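Local coordinates for major capsid protein (Faustovirus, PDB 5J7O) that probably builds the icosahedral shell of a large double-stranded DNA virus, as a double jelly-roll capsid protein that assembles into trimers, at residues Ala206-Tyr209 and Asn210-Val214; Phe217-Thr220 and Gly221-Leu225; Arg546-Ile549 and Pro550-Tyr553. All blocks are in the same frame, centred on the assembly; numbering follows the deposited sequence.

Contact 1: residues Ala206-Tyr209 and Asn210-Val214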
ATOM      1  N   ALA B 206      -1.334  18.100 -14.883  1.00 32.78           N
ATOM      2  CA  ALA B 206      -2.193  17.292 -14.024  1.00 32.68           C
ATOM      3  C   ALA B 206      -1.558  15.942 -13.714  1.00 35.01           C
ATOM      4  O   ALA B 206      -1.663  15.445 -12.586  1.00 36.89           O
ATOM      5  CB  ALA B 206      -3.563  17.106 -14.676  1.00 30.82           C
ATOM      6  N   ILE B 207      -0.893  15.329 -14.697  1.00 36.07           N
ATOM      7  CA  ILE B 207      -0.257  14.044 -14.428  1.00 36.91           C
ATOM      8  C   ILE B 207       1.027  14.229 -13.627  1.00 39.54           C
ATOM      9  O   ILE B 207       1.430  13.327 -12.887  1.00 41.83           O
ATOM     10  CB  ILE B 207       0.001  13.265 -15.730  1.00 35.62           C
ATOM     11  CG1 ILE B 207       1.048  13.965 -16.598  1.00 36.45           C
ATOM     12  CG2 ILE B 207      -1.292  13.084 -16.496  1.00 34.85           C
ATOM     13  CD1 ILE B 207       1.483  13.153 -17.799  1.00 36.26           C
ATOM     14  N   MET B 208       1.687  15.385 -13.748  1.00 38.22           N
ATOM     15  CA  MET B 208       2.822  15.668 -12.876  1.00 39.16           C
ATOM     16  C   MET B 208       2.374  15.782 -11.425  1.00 39.60           C
ATOM     17  O   MET B 208       3.051  15.286 -10.516  1.00 38.99           O
ATOM     18  CB  MET B 208       3.529  16.949 -13.321  1.00 40.04           C
ATOM     19  CG  MET B 208       4.246  16.839 -14.656  1.00 41.09           C
ATOM     20  SD  MET B 208       5.491  15.537 -14.682  1.00 42.01           S
ATOM     21  CE  MET B 208       6.267  15.847 -16.267  1.00 42.68           C
ATOM     22  N   TYR B 209       1.230  16.429 -11.191  1.00 38.93           N
ATOM     23  CA  TYR B 209       0.669  16.489  -9.845  1.00 36.76           C
ATOM     24  C   TYR B 209       0.252  15.105  -9.365  1.00 36.13           C
ATOM     25  O   TYR B 209       0.459  14.758  -8.196  1.00 35.94           O
ATOM     26  CB  TYR B 209      -0.522  17.449  -9.819  1.00 35.79           C
ATOM     27  CG  TYR B 209      -1.115  17.674  -8.446  1.00 36.55           C
ATOM     28  CD1 TYR B 209      -2.030  16.778  -7.904  1.00 35.29           C
ATOM     29  CD2 TYR B 209      -0.772  18.791  -7.696  1.00 37.33           C
ATOM     30  CE1 TYR B 209      -2.574  16.981  -6.653  1.00 35.52           C
ATOM     31  CE2 TYR B 209      -1.314  19.005  -6.443  1.00 35.66           C
ATOM     32  CZ  TYR B 209      -2.214  18.097  -5.927  1.00 34.55           C
ATOM     33  OH  TYR B 209      -2.758  18.303  -4.681  1.00 33.68           O
ATOM     34  N   ASN B 210      -0.345  14.306 -10.253  1.00 36.47           N
ATOM     35  CA  ASN B 210      -0.739  12.948  -9.889  1.00 35.56           C
ATOM     36  C   ASN B 210       0.458  12.125  -9.430  1.00 34.67           C
ATOM     37  O   ASN B 210       0.318  11.249  -8.569  1.00 34.49           O
ATOM     38  CB  ASN B 210      -1.430  12.279 -11.080  1.00 38.05           C
ATOM     39  CG  ASN B 210      -1.812  10.837 -10.807  1.00 41.84           C
ATOM     40  OD1 ASN B 210      -2.717  10.560 -10.019  1.00 42.92           O
ATOM     41  ND2 ASN B 210      -1.136   9.911 -11.475  1.00 43.63           N
ATOM     42  N   LYS B 211       1.644  12.406  -9.974  1.00 34.02           N
ATOM     43  CA  LYS B 211       2.820  11.611  -9.647  1.00 32.73           C
ATOM     44  C   LYS B 211       3.541  12.116  -8.401  1.00 33.64           C
ATOM     45  O   LYS B 211       4.136  11.315  -7.673  1.00 35.35           O
ATOM     46  CB  LYS B 211       3.792  11.598 -10.832  1.00 30.55           C
ATOM     47  CG  LYS B 211       3.239  10.982 -12.117  1.00 27.02           C
ATOM     48  CD  LYS B 211       4.168  11.252 -13.297  1.00 25.91           C
ATOM     49  CE  LYS B 211       3.470  11.034 -14.634  1.00 27.05           C
ATOM     50  NZ  LYS B 211       3.094   9.610 -14.863  1.00 25.21           N
ATOM     51  N   PHE B 212       3.491  13.421  -8.126  1.00 33.40           N
ATOM     52  CA  PHE B 212       4.372  14.021  -7.133  1.00 34.28           C
ATOM     53  C   PHE B 212       3.677  14.546  -5.885  1.00 35.77           C
ATOM     54  O   PHE B 212       4.364  14.817  -4.896  1.00 35.58           O
ATOM     55  CB  PHE B 212       5.171  15.175  -7.756  1.00 33.49           C
ATOM     56  CG  PHE B 212       6.328  14.729  -8.599  1.00 33.94           C
ATOM     57  CD1 PHE B 212       7.499  14.278  -8.013  1.00 34.70           C
ATOM     58  CD2 PHE B 212       6.249  14.775  -9.980  1.00 32.92           C
ATOM     59  CE1 PHE B 212       8.567  13.872  -8.791  1.00 34.59           C
ATOM     60  CE2 PHE B 212       7.312  14.372 -10.763  1.00 34.12           C
ATOM     61  CZ  PHE B 212       8.474  13.919 -10.168  1.00 34.40           C
ATOM     62  N   HIS B 213       2.352  14.715  -5.890  1.00 36.11           N
ATOM     63  CA  HIS B 213       1.730  15.435  -4.784  1.00 35.62           C
ATOM     64  C   HIS B 213       0.472  14.747  -4.269  1.00 37.95           C
ATOM     65  O   HIS B 213      -0.411  15.407  -3.710  1.00 39.34           O
ATOM     66  CB  HIS B 213       1.411  16.874  -5.190  1.00 33.70           C
ATOM     67  CG  HIS B 213       2.595  17.628  -5.706  1.00 34.09           C
ATOM     68  ND1 HIS B 213       3.709  17.880  -4.935  1.00 34.08           N
ATOM     69  CD2 HIS B 213       2.845  18.176  -6.919  1.00 35.17           C
ATOM     70  CE1 HIS B 213       4.592  18.554  -5.650  1.00 34.86           C
ATOM     71  NE2 HIS B 213       4.093  18.747  -6.857  1.00 35.16           N
ATOM     72  N   VAL B 214       0.369  13.434  -4.437  1.00 39.67           N
ATOM     73  CA  VAL B 214      -0.758  12.694  -3.875  1.00 39.19           C
ATOM     74  C   VAL B 214      -0.219  11.590  -2.972  1.00 39.77           C
ATOM     75  O   VAL B 214      -0.016  10.456  -3.433  1.00 38.13           O
ATOM     76  CB  VAL B 214      -1.668  12.120  -4.971  1.00 36.78           C
ATOM     77  CG1 VAL B 214      -2.933  11.550  -4.350  1.00 36.23           C
ATOM     78  CG2 VAL B 214      -2.009  13.186  -6.001  1.00 38.24           C
TER
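Y209 and H213 meet one turn apart, at the point where helix 203-212 runs out. Followed outward from its backbone, the Y209 side chain first has CB close to the peptide N of N210. From there CG stands anti to the backbone N (chi1 -175°), which lays the ring along the last turn toward the residues that leave the helix. On one face lies CB of H213, 3.8 Å from the centroid of the Y209 ring, a CH-pi contact offset toward the rim. On the CD1 side, CE1 of Y209 touches CG2 of V214 at 3.9 Å, while CD2 meets CD2 of the H213 imidazole at 3.8 Å and CE2 lies against CB of H213. At the tip, CZ and OH end near a carbonyl, Y209 OH 3.9 Å from H213 O, a proximity and not a hydrogen bond. The two ring planes are inclined at 52°, and the side chains cross at about a right angle. The backbone closes the helix here: H213 N donates to Y209 O at 3.0 Å, although H213 itself has left helical torsions.

On another side of the turn, K211 lays its aliphatic chain across the carbonyl of I207, CG of K211 lying 3.1 Å from I207 O, before a bend at chi4 turns the amine to D563 and the carbonyl of H469. F212 brings an edge of its ring to the carbonyl of M208, with CD2 of F212 3.3 Å from M208 O in the ring plane; an aromatic C-H edge, slightly positive, suits that place. N210 N is bound to A206 O at 2.9 Å, and its side-chain OD1 accepts from W222.

The chemistry is divided between apolar flanks and anchored polar ends. H213 supplies CB to the tyrosine face while its two ring nitrogens bond to Y448 and the carbonyl of N557, which should hold the imidazole's rotation, and with it the place of CB over the tyrosine.

Contact 2: residues Phe217-Thr220 and Gly221-Leu225; sequences FKLT and GWKRL
Helix 216-225 is the second of two short helices joined by a short loop, and L219 and K223 meet on one flank of it at i, i+4 spacing. Three backbone bonds carry the helix through this stretch. W222 N donates to K218 O, R224 N to T220 O, and K223 N to L219 O at 2.8 Å, the last with an N-H...O angle of 166°.

The extended K223 chain brings methylene CE to 4.0 Å from CG of L219, so a lysine here serves as a hydrocarbon as well as a charge. L219 has CG anti to its backbone N (chi1 -173°), an orientation that also brings its CD1 methyl within 4.2 Å of CD1 of the W222 indole. Leucine suits the place because it is branched: CD1 meets the indole and V214 of the preceding loop, and both methyls flank the lysine CE.

T220 and R224 run side by side. The T220 methyl CG2 sits over one face of the R224 guanidinium, 3.8 Å from CZ and displaced toward the rim; that flat face accepts an apolar group while the N-H edge remains available for polar partners. Threonine fits by dividing its branches: OG1 bonds to OE1 of Q562 of the second subunit, and R224 NH2 to the backbone O of the same Q562. K218 likewise sends NZ to the carbonyls of P550 and L558 of that subunit, whereas the indole NE1 of W222 turns inward to N210.

G221 is buried, and its carbonyl O accepts from L225 N. The pattern is that of an interface helix with i, i+4 side-chain pairs, L219 with K223 and T220 with R224, and polar ends bonded to a neighbouring subunit, here in the trimer of a double jelly-roll capsid protein.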
ATOM      1  N   PHE B 217      -2.276   8.820   2.036  1.00 40.95           N
ATOM      2  CA  PHE B 217      -3.450   9.166   2.828  1.00 38.40           C
ATOM      3  C   PHE B 217      -4.447  10.031   2.063  1.00 38.30           C
ATOM      4  O   PHE B 217      -5.526  10.317   2.591  1.00 37.62           O
ATOM      5  CB  PHE B 217      -3.047   9.848   4.148  1.00 34.03           C
ATOM      6  CG  PHE B 217      -2.106  11.014   3.993  1.00 30.67           C
ATOM      7  CD1 PHE B 217      -2.583  12.270   3.657  1.00 28.71           C
ATOM      8  CD2 PHE B 217      -0.750  10.862   4.240  1.00 27.85           C
ATOM      9  CE1 PHE B 217      -1.724  13.344   3.536  1.00 27.01           C
ATOM     10  CE2 PHE B 217       0.114  11.932   4.121  1.00 27.10           C
ATOM     11  CZ  PHE B 217      -0.374  13.176   3.771  1.00 27.68           C
ATOM     12  N   LYS B 218      -4.124  10.429   0.832  1.00 36.12           N
ATOM     13  CA  LYS B 218      -5.054  11.142  -0.031  1.00 34.19           C
ATOM     14  C   LYS B 218      -5.351  10.402  -1.327  1.00 37.39           C
ATOM     15  O   LYS B 218      -6.143  10.900  -2.135  1.00 41.04           O
ATOM     16  CB  LYS B 218      -4.509  12.536  -0.374  1.00 31.82           C
ATOM     17  CG  LYS B 218      -4.223  13.434   0.816  1.00 33.04           C
ATOM     18  CD  LYS B 218      -5.499  13.962   1.445  1.00 32.82           C
ATOM     19  CE  LYS B 218      -5.183  14.986   2.523  1.00 31.81           C
ATOM     20  NZ  LYS B 218      -6.410  15.527   3.169  1.00 24.75           N
ATOM     21  N   LEU B 219      -4.749   9.230  -1.549  1.00 35.00           N
ATOM     22  CA  LEU B 219      -4.777   8.621  -2.876  1.00 32.97           C
ATOM     23  C   LEU B 219      -6.154   8.066  -3.224  1.00 30.04           C
ATOM     24  O   LEU B 219      -6.636   8.258  -4.347  1.00 27.55           O
ATOM     25  CB  LEU B 219      -3.719   7.522  -2.975  1.00 33.38           C
ATOM     26  CG  LEU B 219      -3.540   6.937  -4.376  1.00 34.27           C
ATOM     27  CD1 LEU B 219      -3.232   8.041  -5.374  1.00 34.45           C
ATOM     28  CD2 LEU B 219      -2.443   5.886  -4.385  1.00 34.15           C
ATOM     29  N   THR B 220      -6.794   7.359  -2.290  1.00 28.59           N
ATOM     30  CA  THR B 220      -8.086   6.741  -2.584  1.00 31.80           C
ATOM     31  C   THR B 220      -9.122   7.788  -2.978  1.00 34.65           C
ATOM     32  O   THR B 220      -9.832   7.630  -3.978  1.00 36.07           O
ATOM     33  CB  THR B 220      -8.568   5.924  -1.384  1.00 33.01           C
ATOM     34  OG1 THR B 220      -7.788   4.726  -1.275  1.00 34.72           O
ATOM     35  CG2 THR B 220     -10.037   5.554  -1.536  1.00 31.26           C
ATOM     36  N   GLY B 221      -9.216   8.872  -2.207  1.00 34.28           N
ATOM     37  CA  GLY B 221     -10.131   9.941  -2.570  1.00 32.90           C
ATOM     38  C   GLY B 221      -9.736  10.629  -3.862  1.00 33.50           C
ATOM     39  O   GLY B 221     -10.595  10.997  -4.667  1.00 36.98           O
ATOM     40  N   TRP B 222      -8.431  10.807  -4.080  1.00 32.05           N
ATOM     41  CA  TRP B 222      -7.949  11.423  -5.313  1.00 29.59           C
ATOM     42  C   TRP B 222      -8.359  10.606  -6.532  1.00 28.51           C
ATOM     43  O   TRP B 222      -8.856  11.154  -7.523  1.00 28.76           O
ATOM     44  CB  TRP B 222      -6.430  11.584  -5.246  1.00 27.59           C
ATOM     45  CG  TRP B 222      -5.775  12.014  -6.529  1.00 26.75           C
ATOM     46  CD1 TRP B 222      -5.014  11.243  -7.357  1.00 27.97           C
ATOM     47  CD2 TRP B 222      -5.809  13.320  -7.118  1.00 27.22           C
ATOM     48  NE1 TRP B 222      -4.576  11.984  -8.427  1.00 28.24           N
ATOM     49  CE2 TRP B 222      -5.052  13.263  -8.304  1.00 28.37           C
ATOM     50  CE3 TRP B 222      -6.410  14.531  -6.761  1.00 27.10           C
ATOM     51  CZ2 TRP B 222      -4.880  14.368  -9.134  1.00 29.04           C
ATOM     52  CZ3 TRP B 222      -6.238  15.627  -7.586  1.00 27.30           C
ATOM     53  CH2 TRP B 222      -5.479  15.539  -8.758  1.00 27.32           C
ATOM     54  N   LYS B 223      -8.166   9.285  -6.473  1.00 27.77           N
ATOM     55  CA  LYS B 223      -8.547   8.429  -7.593  1.00 27.42           C
ATOM     56  C   LYS B 223     -10.046   8.493  -7.856  1.00 28.89           C
ATOM     57  O   LYS B 223     -10.481   8.495  -9.014  1.00 27.81           O
ATOM     58  CB  LYS B 223      -8.111   6.989  -7.327  1.00 25.48           C
ATOM     59  CG  LYS B 223      -6.615   6.757  -7.465  1.00 26.16           C
ATOM     60  CD  LYS B 223      -6.267   5.289  -7.278  1.00 25.07           C
ATOM     61  CE  LYS B 223      -4.815   5.019  -7.638  1.00 24.72           C
ATOM     62  NZ  LYS B 223      -4.447   3.590  -7.429  1.00 26.50           N
ATOM     63  N   ARG B 224     -10.855   8.549  -6.795  1.00 31.00           N
ATOM     64  CA  ARG B 224     -12.301   8.619  -6.982  1.00 32.93           C
ATOM     65  C   ARG B 224     -12.730   9.961  -7.560  1.00 32.19           C
ATOM     66  O   ARG B 224     -13.738  10.032  -8.273  1.00 36.53           O
ATOM     67  CB  ARG B 224     -13.019   8.355  -5.658  1.00 34.32           C
ATOM     68  CG  ARG B 224     -12.775   6.967  -5.083  1.00 34.25           C
ATOM     69  CD  ARG B 224     -13.943   6.512  -4.222  1.00 34.92           C
ATOM     70  NE  ARG B 224     -13.755   5.154  -3.717  1.00 36.31           N
ATOM     71  CZ  ARG B 224     -13.692   4.835  -2.428  1.00 36.30           C
ATOM     72  NH1 ARG B 224     -13.814   5.775  -1.502  1.00 37.78           N
ATOM     73  NH2 ARG B 224     -13.518   3.572  -2.065  1.00 35.94           N
ATOM     74  N   LEU B 225     -11.985  11.030  -7.272  1.00 28.87           N
ATOM     75  CA  LEU B 225     -12.329  12.339  -7.818  1.00 28.48           C
ATOM     76  C   LEU B 225     -12.153  12.376  -9.330  1.00 29.19           C
ATOM     77  O   LEU B 225     -12.961  12.986 -10.041  1.00 28.12           O
ATOM     78  CB  LEU B 225     -11.477  13.425  -7.160  1.00 26.18           C
ATOM     79  CG  LEU B 225     -11.786  13.782  -5.706  1.00 26.35           C
ATOM     80  CD1 LEU B 225     -10.761  14.773  -5.173  1.00 27.56           C
ATOM     81  CD2 LEU B 225     -13.192  14.340  -5.580  1.00 25.90           C
TER

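Contact 3: residues Arg546-Ile549 and Pro550-Tyr553; sequences RDYI and PWNY
The closing turns of helix 542-552 are kinked at P550, whose N has no hydrogen to give to the turn before, and bonding resumes with W551 N to D547 O, then N552 N to Y548 O at 3.0 Å and Y553 N to I549 O at 3.1 Å, the latter almost straight at 170°. A wider pi-type turn precedes the kink. P550 carries CD on its N in place of a hydrogen; the ring turns CG to the carbonyl O of R546, 3.2 Å away, and CD packs against CB of I549 at 3.4 Å. Isoleucine, branched at CB, broadens the apolar surface next to the proline; its CG2 also reaches CD1 of Y553 at 4.2 Å.

Y548 and W551 set their rings obliquely, CE2 of the tyrosine 4.0 Å from CZ3 of the indole. Y548 has CG anti to its backbone N (chi1 177°), which sends the ring alongside N552, the amide and ring planes only 17° apart, with CB of N552 above the tyrosine face near its rim. The same asparagine has ND2 3.3 Å above the plane of the Y553 ring, toward its rim. Small, flat and polar, it fits between the two tyrosines, which both carry their hydroxyls to the third subunit, Y548 to D102 and Y553 to Y73.

At the opposite end R546 grips neighbouring D547 side-on: NE and NH2 each take one carboxylate oxygen, NE to OD1 at 2.8 Å. D547 OD1 is approached from above the carboxylate plane. R546 NH1 adds a salt bridge to E522 and bonds the carbonyl of K564. One guanidinium thus serves two carboxylates, and the cluster may keep a net negative charge, while the proline trades a backbone bond for hydrophobic packing.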
ATOM      1  N   ARG B 546      14.827  11.575  -9.973  1.00 33.13           N
ATOM      2  CA  ARG B 546      13.593  10.831  -9.760  1.00 33.95           C
ATOM      3  C   ARG B 546      13.471  10.299  -8.340  1.00 33.47           C
ATOM      4  O   ARG B 546      12.390  10.361  -7.746  1.00 31.72           O
ATOM      5  CB  ARG B 546      13.500   9.665 -10.746  1.00 33.97           C
ATOM      6  CG  ARG B 546      12.263   8.802 -10.553  1.00 32.72           C
ATOM      7  CD  ARG B 546      12.410   7.490 -11.289  1.00 33.19           C
ATOM      8  NE  ARG B 546      13.503   6.691 -10.747  1.00 32.26           N
ATOM      9  CZ  ARG B 546      14.264   5.879 -11.474  1.00 32.16           C
ATOM     10  NH1 ARG B 546      14.060   5.772 -12.779  1.00 32.86           N
ATOM     11  NH2 ARG B 546      15.235   5.186 -10.898  1.00 33.04           N
ATOM     12  N   ASP B 547      14.561   9.777  -7.780  1.00 34.78           N
ATOM     13  CA  ASP B 547      14.521   9.099  -6.492  1.00 36.34           C
ATOM     14  C   ASP B 547      15.096   9.930  -5.352  1.00 35.86           C
ATOM     15  O   ASP B 547      14.468  10.039  -4.296  1.00 36.36           O
ATOM     16  CB  ASP B 547      15.262   7.759  -6.585  1.00 38.49           C
ATOM     17  CG  ASP B 547      14.704   6.863  -7.671  1.00 41.52           C
ATOM     18  OD1 ASP B 547      13.505   6.994  -7.991  1.00 41.15           O
ATOM     19  OD2 ASP B 547      15.466   6.031  -8.206  1.00 45.26           O
ATOM     20  N   TYR B 548      16.277  10.525  -5.533  1.00 34.10           N
ATOM     21  CA  TYR B 548      16.929  11.185  -4.405  1.00 33.32           C
ATOM     22  C   TYR B 548      16.247  12.502  -4.049  1.00 32.31           C
ATOM     23  O   TYR B 548      15.909  12.737  -2.883  1.00 32.17           O
ATOM     24  CB  TYR B 548      18.409  11.423  -4.692  1.00 32.77           C
ATOM     25  CG  TYR B 548      19.066  12.173  -3.562  1.00 34.24           C
ATOM     26  CD1 TYR B 548      19.515  13.476  -3.729  1.00 35.21           C
ATOM     27  CD2 TYR B 548      19.192  11.591  -2.309  1.00 35.04           C
ATOM     28  CE1 TYR B 548      20.100  14.166  -2.683  1.00 35.22           C
ATOM     29  CE2 TYR B 548      19.769  12.272  -1.260  1.00 35.08           C
ATOM     30  CZ  TYR B 548      20.224  13.557  -1.452  1.00 35.63           C
ATOM     31  OH  TYR B 548      20.802  14.235  -0.405  1.00 37.95           O
ATOM     32  N   ILE B 549      16.060  13.384  -5.035  1.00 30.50           N
ATOM     33  CA  ILE B 549      15.497  14.706  -4.747  1.00 32.29           C
ATOM     34  C   ILE B 549      14.097  14.621  -4.149  1.00 32.70           C
ATOM     35  O   ILE B 549      13.850  15.272  -3.120  1.00 33.05           O
ATOM     36  CB  ILE B 549      15.560  15.594  -6.003  1.00 32.65           C
ATOM     37  CG1 ILE B 549      17.001  16.035  -6.272  1.00 34.28           C
ATOM     38  CG2 ILE B 549      14.645  16.803  -5.853  1.00 30.45           C
ATOM     39  CD1 ILE B 549      17.146  16.969  -7.455  1.00 35.48           C
ATOM     40  N   PRO B 550      13.148  13.861  -4.713  1.00 31.93           N
ATOM     41  CA  PRO B 550      11.833  13.766  -4.057  1.00 30.75           C
ATOM     42  C   PRO B 550      11.882  13.103  -2.691  1.00 30.23           C
ATOM     43  O   PRO B 550      11.028  13.392  -1.844  1.00 28.95           O
ATOM     44  CB  PRO B 550      11.001  12.948  -5.054  1.00 30.43           C
ATOM     45  CG  PRO B 550      11.684  13.141  -6.362  1.00 29.55           C
ATOM     46  CD  PRO B 550      13.138  13.184  -6.022  1.00 29.01           C
ATOM     47  N   TRP B 551      12.855  12.222  -2.447  1.00 30.38           N
ATOM     48  CA  TRP B 551      12.975  11.606  -1.128  1.00 29.71           C
ATOM     49  C   TRP B 551      13.434  12.616  -0.086  1.00 32.89           C
ATOM     50  O   TRP B 551      12.895  12.660   1.027  1.00 35.67           O
ATOM     51  CB  TRP B 551      13.941  10.421  -1.180  1.00 28.81           C
ATOM     52  CG  TRP B 551      14.303   9.879   0.177  1.00 30.62           C
ATOM     53  CD1 TRP B 551      13.613   8.950   0.901  1.00 31.30           C
ATOM     54  CD2 TRP B 551      15.443  10.238   0.969  1.00 30.70           C
ATOM     55  NE1 TRP B 551      14.252   8.710   2.095  1.00 32.89           N
ATOM     56  CE2 TRP B 551      15.377   9.488   2.160  1.00 31.44           C
ATOM     57  CE3 TRP B 551      16.512  11.120   0.786  1.00 31.77           C
ATOM     58  CZ2 TRP B 551      16.339   9.595   3.163  1.00 31.48           C
ATOM     59  CZ3 TRP B 551      17.465  11.225   1.781  1.00 30.73           C
ATOM     60  CH2 TRP B 551      17.372  10.467   2.955  1.00 30.75           C
ATOM     61  N   ASN B 552      14.420  13.446  -0.431  1.00 31.94           N
ATOM     62  CA  ASN B 552      15.050  14.312   0.558  1.00 30.72           C
ATOM     63  C   ASN B 552      14.185  15.526   0.883  1.00 29.18           C
ATOM     64  O   ASN B 552      14.000  15.868   2.056  1.00 31.60           O
ATOM     65  CB  ASN B 552      16.427  14.753   0.058  1.00 30.81           C
ATOM     66  CG  ASN B 552      17.181  15.585   1.078  1.00 31.49           C
ATOM     67  OD1 ASN B 552      17.661  15.067   2.085  1.00 31.64           O
ATOM     68  ND2 ASN B 552      17.298  16.882   0.815  1.00 32.14           N
ATOM     69  N   TYR B 553      13.641  16.179  -0.137  1.00 28.06           N
ATOM     70  CA  TYR B 553      12.971  17.461   0.019  1.00 28.77           C
ATOM     71  C   TYR B 553      11.460  17.299   0.136  1.00 29.26           C
ATOM     72  O   TYR B 553      10.889  16.255  -0.191  1.00 29.79           O
ATOM     73  CB  TYR B 553      13.285  18.380  -1.164  1.00 28.75           C
ATOM     74  CG  TYR B 553      14.730  18.810  -1.267  1.00 30.55           C
ATOM     75  CD1 TYR B 553      15.655  18.045  -1.964  1.00 30.72           C
ATOM     76  CD2 TYR B 553      15.165  19.992  -0.682  1.00 29.76           C
ATOM     77  CE1 TYR B 553      16.975  18.440  -2.066  1.00 31.69           C
ATOM     78  CE2 TYR B 553      16.481  20.395  -0.779  1.00 30.96           C
ATOM     79  CZ  TYR B 553      17.382  19.616  -1.471  1.00 32.37           C
ATOM     80  OH  TYR B 553      18.696  20.015  -1.571  1.00 32.39           O
TER

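Along the chain the three contacts come in series, and none encloses or crosses another. Each closes just a turn or so of helix. Contact 1 ends helix 203-212, and after a short loop contact 2 follows on helix 216-225; the two touch directly, with V214 packed against L219 and W222 and their centres about 12 Å apart. Over three hundred residues later, contact 3 closes helix 542-552, which follows strand 534-541. Within one subunit it meets contact 1 through F212 and P550, but stays about 12 Å from contact 2 at the nearest atoms. Across the trimer, W551 packs on Y209 and W222 of another subunit, so the paired helices and helix 542-552 join neighbouring subunits.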